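Local coordinates for protein CCR4-not transcription complex subunit 1 (Chaetomium thermophilum var. thermophilum DSM 1495, PDB 6H3Z) that probably acts as a scaffold subunit of the CCR4-NOT complex in mRNA deadenylation and transcriptional repression, this chain being a C-terminal MIF4G-like domain, at residues Leu140-Trp154 / Gln178-Ala191. Sequence-based numbering, arbitrary orientation.
Sequences LSLIAALLGTDLLDW and QLMDLVLLNDTPLA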
loop_
_atom_site.group_PDB
_atom_site.type_symbol
_atom_site.label_atom_id
_atom_site.label_comp_id
_atom_site.label_asym_id
_atom_site.label_seq_id
_atom_site.Cartn_x
_atom_site.Cartn_y
_atom_site.Cartn_z
ATOM N N LEU A 140 6.922 -5.252 2.172
ATOM C CA LEU A 140 6.432 -5.226 3.552
ATOM C C LEU A 140 6.024 -3.824 4.014
ATOM O O LEU A 140 4.995 -3.691 4.668
ATOM C CB LEU A 140 7.455 -5.834 4.532
ATOM C CG LEU A 140 7.744 -7.338 4.403
ATOM C CD1 LEU A 140 9.001 -7.690 5.113
ATOM C CD2 LEU A 140 6.598 -8.196 4.923
ATOM N N SER A 141 6.815 -2.787 3.658
ATOM C CA SER A 141 6.520 -1.394 4.016
ATOM C C SER A 141 5.205 -0.893 3.370
ATOM O O SER A 141 4.478 -0.122 4.013
ATOM C CB SER A 141 7.706 -0.472 3.730
ATOM O OG SER A 141 8.418 -0.861 2.568
ATOM N N LEU A 142 4.882 -1.378 2.134
ATOM C CA LEU A 142 3.649 -1.050 1.405
ATOM C C LEU A 142 2.466 -1.743 2.078
ATOM O O LEU A 142 1.445 -1.091 2.313
ATOM C CB LEU A 142 3.731 -1.423 -0.098
ATOM C CG LEU A 142 2.489 -1.119 -0.969
ATOM C CD1 LEU A 142 2.126 0.363 -0.949
ATOM C CD2 LEU A 142 2.671 -1.600 -2.397
ATOM N N ILE A 143 2.602 -3.064 2.382
ATOM C CA ILE A 143 1.568 -3.850 3.059
ATOM C C ILE A 143 1.262 -3.128 4.369
ATOM O O ILE A 143 0.125 -2.731 4.586
ATOM C CB ILE A 143 2.006 -5.322 3.320
ATOM C CG1 ILE A 143 2.374 -6.090 2.021
ATOM C CG2 ILE A 143 0.967 -6.076 4.162
ATOM C CD1 ILE A 143 1.324 -6.450 1.144
ATOM N N ALA A 144 2.290 -2.911 5.206
ATOM C CA ALA A 144 2.174 -2.241 6.501
ATOM C C ALA A 144 1.318 -0.977 6.410
ATOM O O ALA A 144 0.340 -0.869 7.146
ATOM C CB ALA A 144 3.549 -1.929 7.049
ATOM N N ALA A 145 1.613 -0.092 5.427
ATOM C CA ALA A 145 0.922 1.179 5.151
ATOM C C ALA A 145 -0.550 0.970 4.821
ATOM O O ALA A 145 -1.399 1.755 5.254
ATOM C CB ALA A 145 1.613 1.909 3.995
ATOM N N LEU A 146 -0.844 -0.100 4.066
ATOM C CA LEU A 146 -2.179 -0.432 3.592
ATOM C C LEU A 146 -2.997 -1.232 4.590
ATOM O O LEU A 146 -4.213 -1.314 4.412
ATOM C CB LEU A 146 -2.111 -1.130 2.222
ATOM C CG LEU A 146 -1.748 -0.220 1.064
ATOM C CD1 LEU A 146 -1.332 -1.020 -0.133
ATOM C CD2 LEU A 146 -2.879 0.746 0.745
ATOM N N LEU A 147 -2.368 -1.792 5.655
ATOM C CA LEU A 147 -3.139 -2.510 6.690
ATOM C C LEU A 147 -4.049 -1.441 7.303
ATOM O O LEU A 147 -3.628 -0.277 7.430
ATOM C CB LEU A 147 -2.234 -3.145 7.775
ATOM C CG LEU A 147 -1.241 -4.232 7.340
ATOM C CD1 LEU A 147 -0.239 -4.482 8.427
ATOM C CD2 LEU A 147 -1.944 -5.542 6.991
ATOM N N GLY A 148 -5.299 -1.774 7.561
ATOM C CA GLY A 148 -6.212 -0.746 8.044
ATOM C C GLY A 148 -7.054 -0.117 6.943
ATOM O O GLY A 148 -7.841 0.792 7.218
ATOM N N THR A 149 -6.877 -0.587 5.681
ATOM C CA THR A 149 -7.687 -0.230 4.507
ATOM C C THR A 149 -8.291 -1.556 3.978
ATOM O O THR A 149 -7.924 -2.632 4.464
ATOM C CB THR A 149 -6.892 0.494 3.412
ATOM O OG1 THR A 149 -6.053 -0.436 2.719
ATOM C CG2 THR A 149 -6.102 1.687 3.916
ATOM N N ASP A 150 -9.183 -1.481 2.978
ATOM C CA ASP A 150 -9.845 -2.640 2.363
ATOM C C ASP A 150 -9.194 -3.014 1.045
ATOM O O ASP A 150 -9.724 -3.841 0.291
ATOM C CB ASP A 150 -11.341 -2.340 2.144
ATOM C CG ASP A 150 -11.680 -1.069 1.377
ATOM O OD1 ASP A 150 -11.045 -0.012 1.650
ATOM O OD2 ASP A 150 -12.674 -1.086 0.614
ATOM N N LEU A 151 -8.026 -2.416 0.779
ATOM C CA LEU A 151 -7.285 -2.527 -0.477
ATOM C C LEU A 151 -6.330 -3.698 -0.588
ATOM O O LEU A 151 -5.822 -3.918 -1.665
ATOM C CB LEU A 151 -6.547 -1.208 -0.738
ATOM C CG LEU A 151 -7.397 0.077 -0.604
ATOM C CD1 LEU A 151 -6.530 1.266 -0.439
ATOM C CD2 LEU A 151 -8.319 0.263 -1.777
ATOM N N LEU A 152 -6.115 -4.486 0.461
ATOM C CA LEU A 152 -5.199 -5.634 0.370
ATOM C C LEU A 152 -5.944 -6.917 -0.019
ATOM O O LEU A 152 -6.945 -7.245 0.626
ATOM C CB LEU A 152 -4.402 -5.822 1.688
ATOM C CG LEU A 152 -3.318 -4.782 1.995
ATOM C CD1 LEU A 152 -2.932 -4.803 3.454
ATOM C CD2 LEU A 152 -2.092 -4.950 1.085
ATOM N N ASP A 153 -5.482 -7.623 -1.087
ATOM C CA ASP A 153 -6.101 -8.880 -1.537
ATOM C C ASP A 153 -5.161 -10.017 -1.195
ATOM O O ASP A 153 -4.145 -10.209 -1.885
ATOM C CB ASP A 153 -6.403 -8.856 -3.039
ATOM C CG ASP A 153 -7.329 -9.958 -3.471
ATOM O OD1 ASP A 153 -6.856 -11.092 -3.638
ATOM O OD2 ASP A 153 -8.533 -9.692 -3.620
ATOM N N TRP A 154 -5.473 -10.752 -0.095
ATOM C CA TRP A 154 -4.608 -11.818 0.407
ATOM C C TRP A 154 -4.501 -13.005 -0.528
ATOM O O TRP A 154 -3.436 -13.613 -0.535
ATOM C CB TRP A 154 -4.970 -12.246 1.817
ATOM C CG TRP A 154 -4.886 -11.142 2.827
ATOM C CD1 TRP A 154 -5.901 -10.682 3.608
ATOM C CD2 TRP A 154 -3.736 -10.332 3.146
ATOM N NE1 TRP A 154 -5.453 -9.667 4.423
ATOM C CE2 TRP A 154 -4.132 -9.421 4.153
ATOM C CE3 TRP A 154 -2.407 -10.286 2.678
ATOM C CZ2 TRP A 154 -3.254 -8.473 4.702
ATOM C CZ3 TRP A 154 -1.535 -9.355 3.235
ATOM C CH2 TRP A 154 -1.965 -8.460 4.231
ATOM N N GLN A 178 8.131 -12.681 7.836
ATOM C CA GLN A 178 7.983 -11.260 8.101
ATOM C C GLN A 178 6.560 -10.775 7.886
ATOM O O GLN A 178 6.025 -10.085 8.761
ATOM C CB GLN A 178 9.001 -10.445 7.290
ATOM C CG GLN A 178 10.387 -10.388 7.939
ATOM C CD GLN A 178 11.307 -9.399 7.263
ATOM O OE1 GLN A 178 11.540 -8.296 7.774
ATOM N NE2 GLN A 178 11.851 -9.761 6.096
ATOM N N LEU A 179 5.932 -11.190 6.759
ATOM C CA LEU A 179 4.544 -10.851 6.445
ATOM C C LEU A 179 3.579 -11.435 7.488
ATOM O O LEU A 179 2.644 -10.746 7.881
ATOM C CB LEU A 179 4.145 -11.269 5.022
ATOM C CG LEU A 179 2.683 -10.969 4.672
ATOM C CD1 LEU A 179 2.396 -9.487 4.709
ATOM C CD2 LEU A 179 2.292 -11.527 3.339
ATOM N N MET A 180 3.831 -12.680 7.955
ATOM C CA MET A 180 3.006 -13.378 8.938
ATOM C C MET A 180 3.092 -12.748 10.309
ATOM O O MET A 180 2.077 -12.653 10.983
ATOM C CB MET A 180 3.394 -14.841 9.025
ATOM C CG MET A 180 3.218 -15.592 7.741
ATOM S SD MET A 180 3.472 -17.372 7.934
ATOM C CE MET A 180 4.940 -17.432 9.054
ATOM N N ASP A 181 4.289 -12.320 10.742
ATOM C CA ASP A 181 4.434 -11.631 12.034
ATOM C C ASP A 181 3.671 -10.300 11.951
ATOM O O ASP A 181 3.063 -9.844 12.925
ATOM C CB ASP A 181 5.921 -11.342 12.361
ATOM C CG ASP A 181 6.789 -12.541 12.696
ATOM O OD1 ASP A 181 6.310 -13.694 12.528
ATOM O OD2 ASP A 181 7.958 -12.330 13.100
ATOM N N LEU A 182 3.692 -9.702 10.766
ATOM C CA LEU A 182 3.071 -8.428 10.523
ATOM C C LEU A 182 1.548 -8.495 10.545
ATOM O O LEU A 182 0.944 -7.602 11.126
ATOM C CB LEU A 182 3.634 -7.833 9.213
ATOM C CG LEU A 182 3.072 -6.528 8.638
ATOM C CD1 LEU A 182 3.262 -5.362 9.570
ATOM C CD2 LEU A 182 3.733 -6.219 7.313
ATOM N N VAL A 183 0.923 -9.553 9.996
ATOM C CA VAL A 183 -0.541 -9.638 9.892
ATOM C C VAL A 183 -1.224 -10.631 10.863
ATOM O O VAL A 183 -2.337 -10.379 11.332
ATOM C CB VAL A 183 -0.986 -9.916 8.446
ATOM C CG1 VAL A 183 -2.368 -9.339 8.219
ATOM C CG2 VAL A 183 -0.022 -9.306 7.438
ATOM N N LEU A 184 -0.591 -11.754 11.129
ATOM C CA LEU A 184 -1.172 -12.771 12.000
ATOM C C LEU A 184 -0.790 -12.554 13.450
ATOM O O LEU A 184 -1.678 -12.315 14.269
ATOM C CB LEU A 184 -0.810 -14.210 11.540
ATOM C CG LEU A 184 -0.877 -14.490 10.051
ATOM C CD1 LEU A 184 -0.266 -15.811 9.725
ATOM C CD2 LEU A 184 -2.280 -14.414 9.560
ATOM N N LEU A 185 0.535 -12.624 13.775
ATOM C CA LEU A 185 1.107 -12.475 15.131
ATOM C C LEU A 185 0.648 -11.188 15.850
ATOM O O LEU A 185 0.733 -11.111 17.078
ATOM C CB LEU A 185 2.642 -12.606 15.114
ATOM C CG LEU A 185 3.208 -14.053 15.111
ATOM C CD1 LEU A 185 3.096 -14.744 13.730
ATOM C CD2 LEU A 185 4.643 -14.057 15.527
ATOM N N ASN A 186 0.104 -10.223 15.074
ATOM C CA ASN A 186 -0.537 -8.998 15.537
ATOM C C ASN A 186 -1.843 -9.463 16.258
ATOM O O ASN A 186 -2.749 -9.982 15.592
ATOM C CB ASN A 186 -0.852 -8.109 14.322
ATOM C CG ASN A 186 -1.598 -6.830 14.609
ATOM O OD1 ASN A 186 -1.419 -6.166 15.640
ATOM N ND2 ASN A 186 -2.411 -6.423 13.657
ATOM N N ASP A 187 -1.890 -9.332 17.620
ATOM C CA ASP A 187 -2.973 -9.757 18.529
ATOM C C ASP A 187 -4.416 -9.491 18.018
ATOM O O ASP A 187 -5.329 -10.255 18.360
ATOM C CB ASP A 187 -2.776 -9.166 19.932
ATOM C CG ASP A 187 -3.121 -10.133 21.047
ATOM O OD1 ASP A 187 -3.779 -11.163 20.760
ATOM O OD2 ASP A 187 -2.861 -9.801 22.213
ATOM N N THR A 188 -4.607 -8.409 17.217
ATOM C CA THR A 188 -5.839 -8.044 16.504
ATOM C C THR A 188 -5.478 -8.306 15.010
ATOM O O THR A 188 -4.914 -7.415 14.355
ATOM C CB THR A 188 -6.309 -6.606 16.851
ATOM O OG1 THR A 188 -5.188 -5.714 16.881
ATOM C CG2 THR A 188 -7.069 -6.539 18.173
ATOM N N PRO A 189 -5.655 -9.566 14.503
ATOM C CA PRO A 189 -5.196 -9.883 13.135
ATOM C C PRO A 189 -6.080 -9.383 12.009
ATOM O O PRO A 189 -7.315 -9.357 12.113
ATOM C CB PRO A 189 -5.071 -11.420 13.123
ATOM C CG PRO A 189 -5.488 -11.893 14.509
ATOM C CD PRO A 189 -6.241 -10.760 15.148
ATOM N N LEU A 190 -5.408 -8.998 10.914
ATOM C CA LEU A 190 -6.021 -8.469 9.703
ATOM C C LEU A 190 -6.132 -9.556 8.621
ATOM O O LEU A 190 -6.788 -9.344 7.591
ATOM C CB LEU A 190 -5.239 -7.241 9.206
ATOM C CG LEU A 190 -5.123 -6.081 10.185
ATOM C CD1 LEU A 190 -3.757 -6.046 10.819
ATOM C CD2 LEU A 190 -5.418 -4.775 9.487
ATOM N N ALA A 191 -5.516 -10.734 8.881
ATOM C CA ALA A 191 -5.556 -11.918 8.020
ATOM C C ALA A 191 -5.517 -13.190 8.848
ATOM O O ALA A 191 -5.239 -13.161 10.048
ATOM C CB ALA A 191 -4.408 -11.907 7.018
#
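Two nearly parallel helices of the NOT1 MIF4G-like domain, a helical-repeat fold, face each other where Leu140, Ile143 and Ala144 meet Leu179 and Leu182; Leu147 in the following turn and Trp154 at the start of helix 154-166 continue the contact. The axes of 140-146 and 178-183 approach to 10.8 Å at their closest, with a crossing angle of -15°, a gap bridged by aliphatic side chains; helix 154-166 packs Ile157 against both Ile143 and Leu179. At the N-terminal end Leu140 forks: CD1 lies against Gln178 CB at 3.5 Å, the two side chains at about a right angle, while CD2 lies over the backbone N of Leu179. One turn along the helix, Ile143 CG2 meets Leu179 CD1 at 3.7 Å. Leu182 straddles the next turn, CD2 resting near Leu140 O and CD1 reaching Leu147 CD1 at 3.8 Å. Leu147 CD2 also meets Val183 CG1 and lies at the edge of the Trp154 ring, in its plane. Next along, Leu190 CD2 lies 3.6 Å from Gly148 N, whose residue belongs to the type II turn Leu146-Thr149. With CG anti to its carbonyl carbon (chi1 -60°), Trp154 lays its indole against the other segment. Ala191 CB stands 3.8 Å from the centroid of the five-membered ring of Trp154, a CH-pi contact; Leu152 CB lies over the opposite face, and Val183 CG1 approaches CZ2 obliquely. Trp154 NE1 gives a weak, bent hydrogen bond to Leu190 O (3.5 Å, 142°). A serine in place of Trp154 would probably open a gap between Ala191 and Leu152, beside Val183 and Leu147, and leave Leu190 O without this donor. The interface is thus almost wholly apolar, its cohesion resting on shape and van der Waals contact, with one feeble polar link tying the Leu190-Ala191 backbone to the indole.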